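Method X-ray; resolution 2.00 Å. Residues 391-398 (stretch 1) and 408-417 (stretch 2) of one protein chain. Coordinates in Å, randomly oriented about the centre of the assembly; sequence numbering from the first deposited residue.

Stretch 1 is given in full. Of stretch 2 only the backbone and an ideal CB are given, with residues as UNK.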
ATOM      1  N   THR A 391     -14.617  13.102  19.013  1.00 18.84           N
ATOM      2  CA  THR A 391     -15.561  11.993  19.028  1.00 19.81           C
ATOM      3  C   THR A 391     -16.466  12.015  17.793  1.00 20.21           C
ATOM      4  O   THR A 391     -17.550  11.430  17.791  1.00 19.19           O
ATOM      5  CB  THR A 391     -16.441  12.043  20.292  1.00 21.54           C
ATOM      6  OG1 THR A 391     -17.237  13.234  20.271  1.00 22.78           O
ATOM      7  CG2 THR A 391     -15.572  12.049  21.548  1.00 19.79           C
ATOM      8  N   GLY A 392     -16.016  12.694  16.744  1.00 18.96           N
ATOM      9  CA  GLY A 392     -16.801  12.762  15.527  1.00 19.44           C
ATOM     10  C   GLY A 392     -16.627  11.518  14.671  1.00 20.17           C
ATOM     11  O   GLY A 392     -15.619  10.820  14.772  1.00 18.55           O
ATOM     12  N   LYS A 393     -17.617  11.237  13.831  1.00 19.70           N
ATOM     13  CA  LYS A 393     -17.572  10.078  12.948  1.00 21.13           C
ATOM     14  C   LYS A 393     -17.335  10.537  11.515  1.00 20.79           C
ATOM     15  O   LYS A 393     -17.561  11.701  11.184  1.00 21.77           O
ATOM     16  CB  LYS A 393     -18.885   9.291  13.035  1.00 22.71           C
ATOM     17  CG  LYS A 393     -18.986   8.347  14.236  1.00 26.31           C
ATOM     18  CD  LYS A 393     -18.887   9.095  15.551  1.00 27.91           C
ATOM     19  CE  LYS A 393     -19.037   8.166  16.742  1.00 29.92           C
ATOM     20  NZ  LYS A 393     -18.904   8.910  18.033  1.00 32.00           N
ATOM     21  N   PRO A 394     -16.869   9.630  10.642  1.00 20.97           N
ATOM     22  CA  PRO A 394     -16.630  10.035   9.255  1.00 19.54           C
ATOM     23  C   PRO A 394     -17.872  10.615   8.587  1.00 19.09           C
ATOM     24  O   PRO A 394     -19.003  10.261   8.924  1.00 19.77           O
ATOM     25  CB  PRO A 394     -16.143   8.746   8.591  1.00 19.68           C
ATOM     26  CG  PRO A 394     -16.759   7.670   9.427  1.00 22.35           C
ATOM     27  CD  PRO A 394     -16.585   8.199  10.827  1.00 20.50           C
ATOM     28  N   THR A 395     -17.650  11.514   7.639  1.00 18.02           N
ATOM     29  CA  THR A 395     -18.745  12.161   6.939  1.00 18.27           C
ATOM     30  C   THR A 395     -19.206  11.349   5.744  1.00 18.99           C
ATOM     31  O   THR A 395     -18.393  10.875   4.948  1.00 18.82           O
ATOM     32  CB  THR A 395     -18.329  13.546   6.449  1.00 16.43           C
ATOM     33  OG1 THR A 395     -17.764  14.280   7.541  1.00 19.40           O
ATOM     34  CG2 THR A 395     -19.540  14.296   5.900  1.00 19.43           C
ATOM     35  N   GLY A 396     -20.516  11.190   5.620  1.00 18.78           N
ATOM     36  CA  GLY A 396     -21.050  10.442   4.505  1.00 19.57           C
ATOM     37  C   GLY A 396     -21.182  11.341   3.295  1.00 20.43           C
ATOM     38  O   GLY A 396     -21.095  12.563   3.398  1.00 20.66           O
ATOM     39  N   LEU A 397     -21.378  10.731   2.136  1.00 19.93           N
ATOM     40  CA  LEU A 397     -21.538  11.484   0.911  1.00 22.19           C
ATOM     41  C   LEU A 397     -22.999  11.336   0.509  1.00 23.15           C
ATOM     42  O   LEU A 397     -23.479  10.231   0.252  1.00 22.37           O
ATOM     43  CB  LEU A 397     -20.607  10.915  -0.166  1.00 23.23           C
ATOM     44  CG  LEU A 397     -20.211  11.800  -1.350  1.00 25.54           C
ATOM     45  CD1 LEU A 397     -19.801  13.182  -0.860  1.00 23.50           C
ATOM     46  CD2 LEU A 397     -19.067  11.136  -2.109  1.00 23.18           C
ATOM     47  N   THR A 398     -23.727  12.444   0.497  1.00 24.81           N
ATOM     48  CA  THR A 398     -25.126  12.388   0.113  1.00 25.92           C
ATOM     49  C   THR A 398     -25.229  12.722  -1.368  1.00 27.56           C
ATOM     50  O   THR A 398     -24.285  13.258  -1.961  1.00 26.35           O
ATOM     51  CB  THR A 398     -25.973  13.398   0.897  1.00 26.40           C
ATOM     52  OG1 THR A 398     -25.636  14.726   0.478  1.00 26.66           O
ATOM     53  CG2 THR A 398     -25.718  13.254   2.401  1.00 26.54           C
ATOM     54  N   UNK A 408     -24.239   8.148  -3.399  1.00 20.71           N
ATOM     55  CA  UNK A 408     -24.416   8.433  -1.990  1.00 20.75           C
ATOM     56  C   UNK A 408     -24.094   7.195  -1.171  1.00 20.22           C
ATOM     57  O   UNK A 408     -24.376   6.067  -1.578  1.00 20.22           O
ATOM     58  CB  UNK A 408     -25.840   8.914  -1.707  1.00 20.75           C
ATOM     59  N   UNK A 409     -23.478   7.425  -0.021  1.00 18.84           N
ATOM     60  CA  UNK A 409     -23.132   6.362   0.900  1.00 18.74           C
ATOM     61  C   UNK A 409     -22.828   7.006   2.241  1.00 18.53           C
ATOM     62  O   UNK A 409     -21.962   7.876   2.340  1.00 18.38           O
ATOM     63  CB  UNK A 409     -21.949   5.535   0.391  1.00 18.74           C
ATOM     64  N   UNK A 410     -23.560   6.596   3.268  1.00 18.31           N
ATOM     65  CA  UNK A 410     -23.348   7.145   4.591  1.00 18.34           C
ATOM     66  C   UNK A 410     -22.240   6.364   5.280  1.00 17.72           C
ATOM     67  O   UNK A 410     -22.470   5.298   5.849  1.00 15.94           O
ATOM     68  CB  UNK A 410     -24.638   7.110   5.414  1.00 18.34           C
ATOM     69  N   UNK A 411     -21.032   6.907   5.218  1.00 16.69           N
ATOM     70  CA  UNK A 411     -19.866   6.277   5.817  1.00 16.20           C
ATOM     71  C   UNK A 411     -19.904   6.264   7.348  1.00 15.57           C
ATOM     72  O   UNK A 411     -19.187   5.490   7.977  1.00 15.62           O
ATOM     73  CB  UNK A 411     -18.600   6.994   5.343  1.00 16.20           C
ATOM     74  N   UNK A 412     -20.742   7.108   7.945  1.00 15.35           N
ATOM     75  CA  UNK A 412     -20.817   7.191   9.406  1.00 16.39           C
ATOM     76  C   UNK A 412     -21.487   6.003  10.078  1.00 17.50           C
ATOM     77  O   UNK A 412     -21.171   5.677  11.221  1.00 16.52           O
ATOM     78  CB  UNK A 412     -21.567   8.465   9.802  1.00 16.39           C
ATOM     79  N   UNK A 413     -22.407   5.364   9.364  1.00 18.29           N
ATOM     80  CA  UNK A 413     -23.160   4.230   9.896  1.00 18.87           C
ATOM     81  C   UNK A 413     -22.308   3.134  10.525  1.00 17.60           C
ATOM     82  O   UNK A 413     -21.556   2.440   9.838  1.00 15.75           O
ATOM     83  CB  UNK A 413     -24.002   3.617   8.775  1.00 18.87           C
ATOM     84  N   UNK A 414     -22.448   2.987  11.839  1.00 16.02           N
ATOM     85  CA  UNK A 414     -21.714   1.970  12.574  1.00 17.12           C
ATOM     86  C   UNK A 414     -20.214   2.188  12.583  1.00 16.42           C
ATOM     87  O   UNK A 414     -19.456   1.276  12.917  1.00 16.19           O
ATOM     88  CB  UNK A 414     -22.019   0.591  11.985  1.00 17.12           C
ATOM     89  N   UNK A 415     -19.783   3.395  12.230  1.00 15.89           N
ATOM     90  CA  UNK A 415     -18.357   3.704  12.182  1.00 15.33           C
ATOM     91  C   UNK A 415     -17.849   4.228  13.521  1.00 15.78           C
ATOM     92  O   UNK A 415     -18.634   4.523  14.425  1.00 17.40           O
ATOM     93  CB  UNK A 415     -18.076   4.729  11.081  1.00 15.33           C
ATOM     94  N   UNK A 416     -16.531   4.346  13.648  1.00 15.74           N
ATOM     95  CA  UNK A 416     -15.920   4.785  14.899  1.00 14.21           C
ATOM     96  C   UNK A 416     -15.245   6.159  14.812  1.00 14.51           C
ATOM     97  O   UNK A 416     -15.084   6.722  13.728  1.00 15.62           O
ATOM     98  CB  UNK A 416     -14.892   3.746  15.350  1.00 14.21           C
ATOM     99  N   UNK A 417     -14.847   6.679  15.970  1.00 13.95           N
ATOM    100  CA  UNK A 417     -14.193   7.982  16.079  1.00 14.73           C
ATOM    101  C   UNK A 417     -12.700   7.831  16.385  1.00 14.10           C
ATOM    102  O   UNK A 417     -12.210   6.721  16.592  1.00 15.97           O
ATOM    103  CB  UNK A 417     -14.869   8.823  17.164  1.00 14.73           C
TER

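Position 408 has an extended backbone, and its CA-to-CB bond points sideways, with the ideal CB 3.3 Å from Leu-397 O and 3.9 Å from Thr-398 C. Many residues able to turn outward would suit it. It is Asn-408, whose end leads away from stretch 1; its CA makes a CA-H...O contact of 3.0 Å with Leu-397 O.

At 409 the backbone is the main partner: its N donates to Leu-397 O (2.8 Å) and its O accepts from Leu-397 N (2.9 Å), a single antiparallel bridge that asks little of the side chain. CB points sideways, 4.9 Å from Leu-397 O, so a large residue is possible if it turns outward. His-409, with chi1 t, does this.

Position 410 lies where the backbones draw close, its CA 4.0 Å from Gly-396 CA. A CB on Gly-396 would fall 2.8 Å from the CA of 410, a clash, so the glycine permits the approach. CB at 410 points away, and 410 opens a type I turn, where Asp, Asn or Ser is common because its side-chain oxygen can accept a hydrogen bond from a backbone amide two residues on. The residue is Asp-410, whose OD1 accepts from the N of 412 at 3.0 Å.

At 411 CB points toward stretch 1, 4.4 Å from Pro-394 CB and 3.9 Å from Thr-395 O. The neighbouring proline favours an apolar side chain of medium size. Leu-411 fits, its CD2 packing 3.7 Å from Pro-394 CB.

Position 412 is tighter: the ideal CB lies 3.3 Å from Pro-394 O, and CB points sideways. Small residues such as Ser or Ala suit it. Ser-412 turns its hydroxyl to Asp-410, OG donating to OD1 over a very short 2.5 Å.

Positions 413 and 414 do not touch stretch 1. The first is permissive on this evidence and is Ile-413; the second has phi 65° within a type II turn, which favours glycine, and is Gly-414.

Position 415 closes that turn, its N donating to Ser-412 O (2.9 Å). CB points toward stretch 1, 3.6 Å from Pro-394 CG, so a compact or medium side chain able to lie along the ring would fit, polar or apolar. It is Asn-415.

At 416 CB points away and stretch 1 sets little limit; Thr-416 brings its backbone O 3.6 Å from Pro-394 CD.

At 417 CB points toward stretch 1, only 3.2 Å from Gly-392 O and 4.1 Å from Lys-393 NZ, favouring Ser, Ala or Gly. Ser-417 is deposited, its CB 3.7 Å from Thr-391 C and its hydroxyl bonded elsewhere in the structure.

Stretch 2 (408-417) NHDLSIGNTS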
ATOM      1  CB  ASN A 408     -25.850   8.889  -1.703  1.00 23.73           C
ATOM      2  CG  ASN A 408     -26.848   7.757  -1.785  1.00 24.15           C
ATOM      3  OD1 ASN A 408     -26.886   6.887  -0.916  1.00 28.94           O
ATOM      4  ND2 ASN A 408     -27.656   7.754  -2.835  1.00 26.98           N
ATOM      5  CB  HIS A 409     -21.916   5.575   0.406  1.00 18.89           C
ATOM      6  CG  HIS A 409     -21.542   4.437   1.303  1.00 19.24           C
ATOM      7  ND1 HIS A 409     -20.831   4.614   2.471  1.00 19.90           N
ATOM      8  CD2 HIS A 409     -21.845   3.118   1.245  1.00 18.56           C
ATOM      9  CE1 HIS A 409     -20.714   3.455   3.094  1.00 17.75           C
ATOM     10  NE2 HIS A 409     -21.322   2.530   2.372  1.00 20.69           N
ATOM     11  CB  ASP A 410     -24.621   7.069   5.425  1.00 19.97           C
ATOM     12  CG  ASP A 410     -24.516   7.885   6.692  1.00 20.78           C
ATOM     13  OD1 ASP A 410     -23.375   8.188   7.098  1.00 23.23           O
ATOM     14  OD2 ASP A 410     -25.559   8.222   7.283  1.00 24.99           O
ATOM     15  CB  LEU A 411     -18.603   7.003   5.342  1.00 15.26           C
ATOM     16  CG  LEU A 411     -17.240   6.390   5.663  1.00 18.40           C
ATOM     17  CD1 LEU A 411     -17.129   5.006   5.026  1.00 17.34           C
ATOM     18  CD2 LEU A 411     -16.143   7.304   5.131  1.00 17.23           C
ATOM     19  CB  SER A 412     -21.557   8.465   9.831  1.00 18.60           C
ATOM     20  OG  SER A 412     -22.936   8.382   9.512  1.00 17.51           O
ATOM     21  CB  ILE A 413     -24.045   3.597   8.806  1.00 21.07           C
ATOM     22  CG1 ILE A 413     -25.024   4.643   8.266  1.00 23.45           C
ATOM     23  CG2 ILE A 413     -24.802   2.407   9.381  1.00 22.75           C
ATOM     24  CD1 ILE A 413     -25.886   4.154   7.111  1.00 26.26           C
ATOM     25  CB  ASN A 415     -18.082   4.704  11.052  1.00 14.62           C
ATOM     26  CG  ASN A 415     -16.839   4.347  10.248  1.00 14.45           C
ATOM     27  OD1 ASN A 415     -16.818   4.471   9.018  1.00 17.14           O
ATOM     28  ND2 ASN A 415     -15.798   3.910  10.936  1.00  9.44           N
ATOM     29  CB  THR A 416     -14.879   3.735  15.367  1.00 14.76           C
ATOM     30  OG1 THR A 416     -14.442   4.036  16.696  1.00 13.80           O
ATOM     31  CG2 THR A 416     -13.671   3.731  14.428  1.00 14.04           C
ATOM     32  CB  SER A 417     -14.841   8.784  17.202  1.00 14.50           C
ATOM     33  OG  SER A 417     -14.580   8.162  18.447  1.00 12.49           O
TER
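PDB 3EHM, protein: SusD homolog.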